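PDB 1U8S: glycine cleavage system transcriptional repressor, putative from Vibrio cholerae, which probably represses transcription of the genes of the glycine cleavage system, and carries two ACT domains in tandem. Local coordinates for residues His6-Ala11 / Lys80-His85; Val12-Pro17 / Gly43-Leu48. One frame throughout, in Å; residues are numbered along the deposited sequence.

Interaction 1 (His6-Ala11 / Lys80-His85)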
loop_
_atom_site.group_PDB
_atom_site.type_symbol
_atom_site.label_atom_id
_atom_site.label_comp_id
_atom_site.label_asym_id
_atom_site.label_seq_id
_atom_site.Cartn_x
_atom_site.Cartn_y
_atom_site.Cartn_z
ATOM N N HIS B 6 7.057 -18.129 0.344
ATOM C CA HIS B 6 6.442 -16.811 0.253
ATOM C C HIS B 6 6.514 -16.237 -1.147
ATOM O O HIS B 6 7.493 -16.441 -1.859
ATOM C CB HIS B 6 7.116 -15.833 1.216
ATOM C CG HIS B 6 6.978 -16.203 2.658
ATOM N ND1 HIS B 6 7.440 -17.397 3.168
ATOM C CD2 HIS B 6 6.459 -15.523 3.707
ATOM C CE1 HIS B 6 7.216 -17.435 4.470
ATOM N NE2 HIS B 6 6.622 -16.309 4.822
ATOM N N LEU B 7 5.477 -15.495 -1.520
ATOM C CA LEU B 7 5.397 -14.873 -2.835
ATOM C C LEU B 7 4.885 -13.446 -2.686
ATOM O O LEU B 7 4.099 -13.148 -1.780
ATOM C CB LEU B 7 4.441 -15.668 -3.733
ATOM C CG LEU B 7 4.212 -15.173 -5.161
ATOM C CD1 LEU B 7 5.478 -15.366 -5.976
ATOM C CD2 LEU B 7 3.073 -15.942 -5.799
ATOM N N VAL B 8 5.341 -12.567 -3.571
ATOM C CA VAL B 8 4.918 -11.177 -3.553
ATOM C C VAL B 8 4.101 -10.908 -4.801
ATOM O O VAL B 8 4.526 -11.222 -5.912
ATOM C CB VAL B 8 6.115 -10.214 -3.530
ATOM C CG1 VAL B 8 5.653 -8.818 -3.887
ATOM C CG2 VAL B 8 6.754 -10.213 -2.151
ATOM N N ILE B 9 2.925 -10.327 -4.618
ATOM C CA ILE B 9 2.056 -10.039 -5.746
ATOM C C ILE B 9 1.770 -8.550 -5.948
ATOM O O ILE B 9 1.558 -7.799 -4.997
ATOM C CB ILE B 9 0.709 -10.777 -5.607
ATOM C CG1 ILE B 9 0.936 -12.290 -5.607
ATOM C CG2 ILE B 9 -0.217 -10.395 -6.755
ATOM C CD1 ILE B 9 -0.330 -13.093 -5.309
ATOM N N THR B 10 1.770 -8.147 -7.211
ATOM C CA THR B 10 1.489 -6.784 -7.598
ATOM C C THR B 10 0.398 -6.851 -8.657
ATOM O O THR B 10 0.471 -7.662 -9.575
ATOM C CB THR B 10 2.737 -6.100 -8.188
ATOM O OG1 THR B 10 3.374 -5.318 -7.171
ATOM C CG2 THR B 10 2.362 -5.206 -9.349
ATOM N N ALA B 11 -0.610 -5.996 -8.535
ATOM C CA ALA B 11 -1.697 -5.993 -9.503
ATOM C C ALA B 11 -2.306 -4.615 -9.731
ATOM O O ALA B 11 -2.455 -3.824 -8.805
ATOM C CB ALA B 11 -2.777 -6.971 -9.060
ATOM N N LYS B 80 6.813 -12.394 -7.545
ATOM C CA LYS B 80 8.205 -12.663 -7.240
ATOM C C LYS B 80 8.362 -13.394 -5.921
ATOM O O LYS B 80 7.980 -12.885 -4.868
ATOM C CB LYS B 80 9.026 -11.371 -7.193
ATOM C CG LYS B 80 10.451 -11.607 -6.713
ATOM C CD LYS B 80 11.313 -10.368 -6.777
ATOM C CE LYS B 80 12.730 -10.694 -6.337
ATOM N NZ LYS B 80 13.656 -9.552 -6.535
ATOM N N ARG B 81 8.929 -14.590 -5.974
ATOM C CA ARG B 81 9.146 -15.347 -4.759
ATOM C C ARG B 81 10.133 -14.538 -3.915
ATOM O O ARG B 81 10.855 -13.685 -4.435
ATOM C CB ARG B 81 9.705 -16.730 -5.099
ATOM C CG ARG B 81 8.841 -17.506 -6.097
ATOM C CD ARG B 81 9.520 -18.802 -6.559
ATOM N NE ARG B 81 9.212 -19.947 -5.703
ATOM C CZ ARG B 81 8.261 -20.840 -5.966
ATOM N NH1 ARG B 81 7.524 -20.732 -7.067
ATOM N NH2 ARG B 81 8.039 -21.838 -5.120
ATOM N N THR B 82 10.148 -14.794 -2.612
ATOM C CA THR B 82 11.038 -14.079 -1.708
ATOM C C THR B 82 11.178 -14.833 -0.382
ATOM O O THR B 82 10.380 -15.714 -0.076
ATOM C CB THR B 82 10.505 -12.648 -1.453
ATOM O OG1 THR B 82 11.429 -11.921 -0.638
ATOM C CG2 THR B 82 9.153 -12.695 -0.758
ATOM N N SER B 83 12.210 -14.491 0.384
ATOM C CA SER B 83 12.474 -15.123 1.673
ATOM C C SER B 83 11.309 -14.853 2.607
ATOM O O SER B 83 10.490 -13.977 2.338
ATOM C CB SER B 83 13.746 -14.546 2.306
ATOM O OG SER B 83 14.880 -14.743 1.484
ATOM N N PRO B 84 11.220 -15.599 3.722
ATOM C CA PRO B 84 10.114 -15.360 4.647
ATOM C C PRO B 84 10.180 -13.949 5.200
ATOM O O PRO B 84 11.237 -13.318 5.223
ATOM C CB PRO B 84 10.311 -16.431 5.717
ATOM C CG PRO B 84 11.775 -16.684 5.692
ATOM C CD PRO B 84 12.077 -16.692 4.210
ATOM N N HIS B 85 9.021 -13.477 5.640
ATOM C CA HIS B 85 8.830 -12.136 6.169
ATOM C C HIS B 85 8.931 -12.083 7.693
ATOM O O HIS B 85 8.125 -12.706 8.384
ATOM C CB HIS B 85 7.445 -11.663 5.715
ATOM C CG HIS B 85 7.072 -10.292 6.182
ATOM N ND1 HIS B 85 7.774 -9.163 5.824
ATOM C CD2 HIS B 85 6.034 -9.865 6.943
ATOM C CE1 HIS B 85 7.186 -8.099 6.342
ATOM N NE2 HIS B 85 6.127 -8.497 7.025
#

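Interaction 2 (Val12-Pro17 / Gly43-Leu48)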
loop_
_atom_site.group_PDB
_atom_site.type_symbol
_atom_site.label_atom_id
_atom_site.label_comp_id
_atom_site.label_asym_id
_atom_site.label_seq_id
_atom_site.Cartn_x
_atom_site.Cartn_y
_atom_site.Cartn_z
ATOM N N VAL B 12 -2.651 -4.335 -10.981
ATOM C CA VAL B 12 -3.256 -3.063 -11.345
ATOM C C VAL B 12 -4.347 -3.362 -12.348
ATOM O O VAL B 12 -4.111 -4.013 -13.363
ATOM C CB VAL B 12 -2.247 -2.111 -11.999
ATOM C CG1 VAL B 12 -2.873 -0.731 -12.178
ATOM C CG2 VAL B 12 -1.012 -2.027 -11.152
ATOM N N GLY B 13 -5.551 -2.894 -12.056
ATOM C CA GLY B 13 -6.658 -3.131 -12.956
ATOM C C GLY B 13 -7.744 -2.098 -12.770
ATOM O O GLY B 13 -7.859 -1.467 -11.711
ATOM N N THR B 14 -8.538 -1.909 -13.812
ATOM C CA THR B 14 -9.622 -0.956 -13.741
ATOM C C THR B 14 -10.507 -1.403 -12.591
ATOM O O THR B 14 -11.054 -2.511 -12.601
ATOM C CB THR B 14 -10.442 -0.937 -15.038
ATOM O OG1 THR B 14 -9.567 -0.728 -16.154
ATOM C CG2 THR B 14 -11.461 0.186 -14.992
ATOM N N ASP B 15 -10.625 -0.536 -11.593
ATOM C CA ASP B 15 -11.433 -0.825 -10.426
ATOM C C ASP B 15 -12.896 -1.080 -10.767
ATOM O O ASP B 15 -13.565 -0.260 -11.390
ATOM C CB ASP B 15 -11.323 0.322 -9.419
ATOM C CG ASP B 15 -12.118 0.065 -8.151
ATOM O OD1 ASP B 15 -11.935 -1.020 -7.558
ATOM O OD2 ASP B 15 -12.916 0.951 -7.747
ATOM N N ARG B 16 -13.373 -2.243 -10.348
ATOM C CA ARG B 16 -14.745 -2.669 -10.560
ATOM C C ARG B 16 -15.175 -3.402 -9.288
ATOM O O ARG B 16 -14.345 -3.976 -8.579
ATOM C CB ARG B 16 -14.828 -3.605 -11.771
ATOM C CG ARG B 16 -13.616 -4.518 -11.943
ATOM C CD ARG B 16 -13.853 -5.608 -12.992
ATOM N NE ARG B 16 -14.702 -6.678 -12.467
ATOM C CZ ARG B 16 -14.262 -7.727 -11.773
ATOM N NH1 ARG B 16 -12.967 -7.872 -11.519
ATOM N NH2 ARG B 16 -15.125 -8.622 -11.309
ATOM N N PRO B 17 -16.480 -3.398 -8.991
ATOM C CA PRO B 17 -17.079 -4.037 -7.817
ATOM C C PRO B 17 -16.406 -5.258 -7.181
ATOM O O PRO B 17 -16.157 -5.258 -5.973
ATOM C CB PRO B 17 -18.495 -4.320 -8.289
ATOM C CG PRO B 17 -18.801 -3.058 -9.052
ATOM C CD PRO B 17 -17.531 -2.854 -9.874
ATOM N N GLY B 43 -6.667 6.903 -9.151
ATOM C CA GLY B 43 -7.338 7.227 -10.396
ATOM C C GLY B 43 -8.588 6.370 -10.444
ATOM O O GLY B 43 -9.363 6.336 -9.480
ATOM N N LYS B 44 -8.791 5.668 -11.553
ATOM C CA LYS B 44 -9.949 4.791 -11.678
ATOM C C LYS B 44 -9.441 3.363 -11.466
ATOM O O LYS B 44 -10.190 2.399 -11.628
ATOM C CB LYS B 44 -10.562 4.911 -13.073
ATOM C CG LYS B 44 -10.831 6.340 -13.532
ATOM C CD LYS B 44 -11.885 7.037 -12.674
ATOM C CE LYS B 44 -12.152 8.459 -13.173
ATOM N NZ LYS B 44 -13.251 9.153 -12.416
ATOM N N GLU B 45 -8.173 3.245 -11.067
ATOM C CA GLU B 45 -7.529 1.947 -10.874
ATOM C C GLU B 45 -7.549 1.313 -9.483
ATOM O O GLU B 45 -7.590 1.990 -8.449
ATOM C CB GLU B 45 -6.065 2.026 -11.324
ATOM C CG GLU B 45 -5.853 2.742 -12.634
ATOM C CD GLU B 45 -6.643 2.123 -13.768
ATOM O OE1 GLU B 45 -7.212 2.894 -14.565
ATOM O OE2 GLU B 45 -6.687 0.876 -13.864
ATOM N N PHE B 46 -7.493 -0.010 -9.488
ATOM C CA PHE B 46 -7.448 -0.813 -8.275
ATOM C C PHE B 46 -5.980 -1.242 -8.198
ATOM O O PHE B 46 -5.479 -1.893 -9.115
ATOM C CB PHE B 46 -8.382 -2.029 -8.440
ATOM C CG PHE B 46 -8.071 -3.183 -7.518
ATOM C CD1 PHE B 46 -8.543 -3.202 -6.210
ATOM C CD2 PHE B 46 -7.306 -4.262 -7.967
ATOM C CE1 PHE B 46 -8.258 -4.286 -5.356
ATOM C CE2 PHE B 46 -7.014 -5.346 -7.123
ATOM C CZ PHE B 46 -7.494 -5.354 -5.818
ATOM N N THR B 47 -5.279 -0.849 -7.139
ATOM C CA THR B 47 -3.873 -1.229 -7.005
ATOM C C THR B 47 -3.686 -2.047 -5.740
ATOM O O THR B 47 -4.189 -1.680 -4.669
ATOM C CB THR B 47 -2.920 0.005 -6.969
ATOM O OG1 THR B 47 -3.210 0.808 -5.825
ATOM C CG2 THR B 47 -3.099 0.852 -8.204
ATOM N N LEU B 48 -2.939 -3.139 -5.871
ATOM C CA LEU B 48 -2.696 -4.058 -4.765
ATOM C C LEU B 48 -1.258 -4.579 -4.577
ATOM O O LEU B 48 -0.618 -5.040 -5.524
ATOM C CB LEU B 48 -3.623 -5.252 -4.939
ATOM C CG LEU B 48 -3.306 -6.484 -4.119
ATOM C CD1 LEU B 48 -4.009 -6.379 -2.796
ATOM C CD2 LEU B 48 -3.781 -7.720 -4.862
#

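Interaction 1 (His6-Ala11 / Lys80-His85)
The first and last strands of the N-terminal ACT domain pair antiparallel here, joining central strand 5-14 to strand 76-82, the outermost strand of the sheet within this chain, and the contact continues into the loop beyond it. Val8 and Lys80 form a hydrogen-bonded pair: Val8 N donates to Lys80 O at 3.0 Å, from above the carbonyl plane, while the return bond from Lys80 N to Val8 O is weak. Two residues along, Thr82 N donates to His6 O at 3.2 Å, a longer bond, again from above the carbonyl plane. Between these bonds lies the non-hydrogen-bonded pair Leu7-Arg81, whose CA atoms are 4.2 Å apart. Leu7 has CG anti to its backbone N (chi1 180°), and its CD1 lies 3.5 Å from Arg81 N; Ile59 and Glu63 of helix 56-71 cover this face, and Glu63 also forms a salt bridge with Arg81. On the other face, CG2 of Val8 meets CG2 of Thr82 at 3.7 Å, next to the second subunit, whose Glu45 binds both Lys80 and Thr82. Past the strand, Pro84 lies over one face of the His6 imidazole in a CH-pi contact: Pro84 CA is 3.5 Å from the centroid of the His6 ring and only 6° off its normal, with CB over the CE1 side. This pairing of strands one and four is characteristic of the ferredoxin-like βαββαβ fold of ACT domains.

Interaction 2 (Val12-Pro17 / Gly43-Leu48)
Three backbone hydrogen bonds join Val12-Pro17 to Gly43-Leu48, the end of strand 5-14 to the start of strand 45-54, the two inner strands of the ACT-domain sheet. Gly13 and Phe46 are the hydrogen-bonded antiparallel pair. Phe46 N donates to Gly13 O at 2.7 Å, nearly along the C=O axis, and Gly13 N returns a bond of 3.1 Å to Phe46 O in its carbonyl plane. The third bond lies beyond the regular strand: Asp15 N binds Lys44 O at 3.0 Å, in the carbonyl plane of Lys44, so the pairing persists where both segments have left the strands. Asp15 points its side chain toward the 43-48 segment at CB and crosses that of Phe46 at about a right angle, its OD1 3.8 Å from Phe46 CB; the planes of carboxylate and ring are 15° apart, but the approach is oblique and the two do not stack. The Phe46 ring, CG anti to the backbone N (chi1 159°), is directed away from strand 5-14 and packs on Ile19 and Cys20 of helix 19-28 and on Ile39 of the neighbouring strand.

The other face holds Val12 and Thr47, a non-hydrogen-bonded pair, and turns to the second subunit, where Val12 packs on Met78 and Thr47 on Leu49. Glu45 is bent at chi2 (-57°), which brings OE2 beside the Gly13-Thr14 peptide. OE2 of Glu45 stops 3.3 Å from Thr14 N, but the angle is too poor for a hydrogen bond. The carboxylate is instead held by the second subunit, through a salt bridge to Lys80 and a hydrogen bond to Thr82, and Lys80 probably helps to keep it ionised. Thr47 is anchored one strand further out, its OG1 hydrogen-bonded to the backbone O of Ala40 on strand 33-42.

Overall arrangement
Both contacts use strand 5-14, on its two flanks: interaction 1 adds strand 76-82 near one end, and interaction 2 adds strand 45-54 near the other, with centres about 21 Å apart. Their segments meet midway, where Ala11 O lies 3.1 Å from Leu48 N, a probable hydrogen bond that carries the sheet from one contact to the next. Within the dimer the two contacts also face each other across the subunit boundary: besides the Glu45 contacts, His85 ND1 of interaction 1 is hydrogen-bonded to Gly43 N of the second subunit, a residue of the partner's interaction 2. The sheet face bearing Val8 and Val12 thus forms part of the dimer interface.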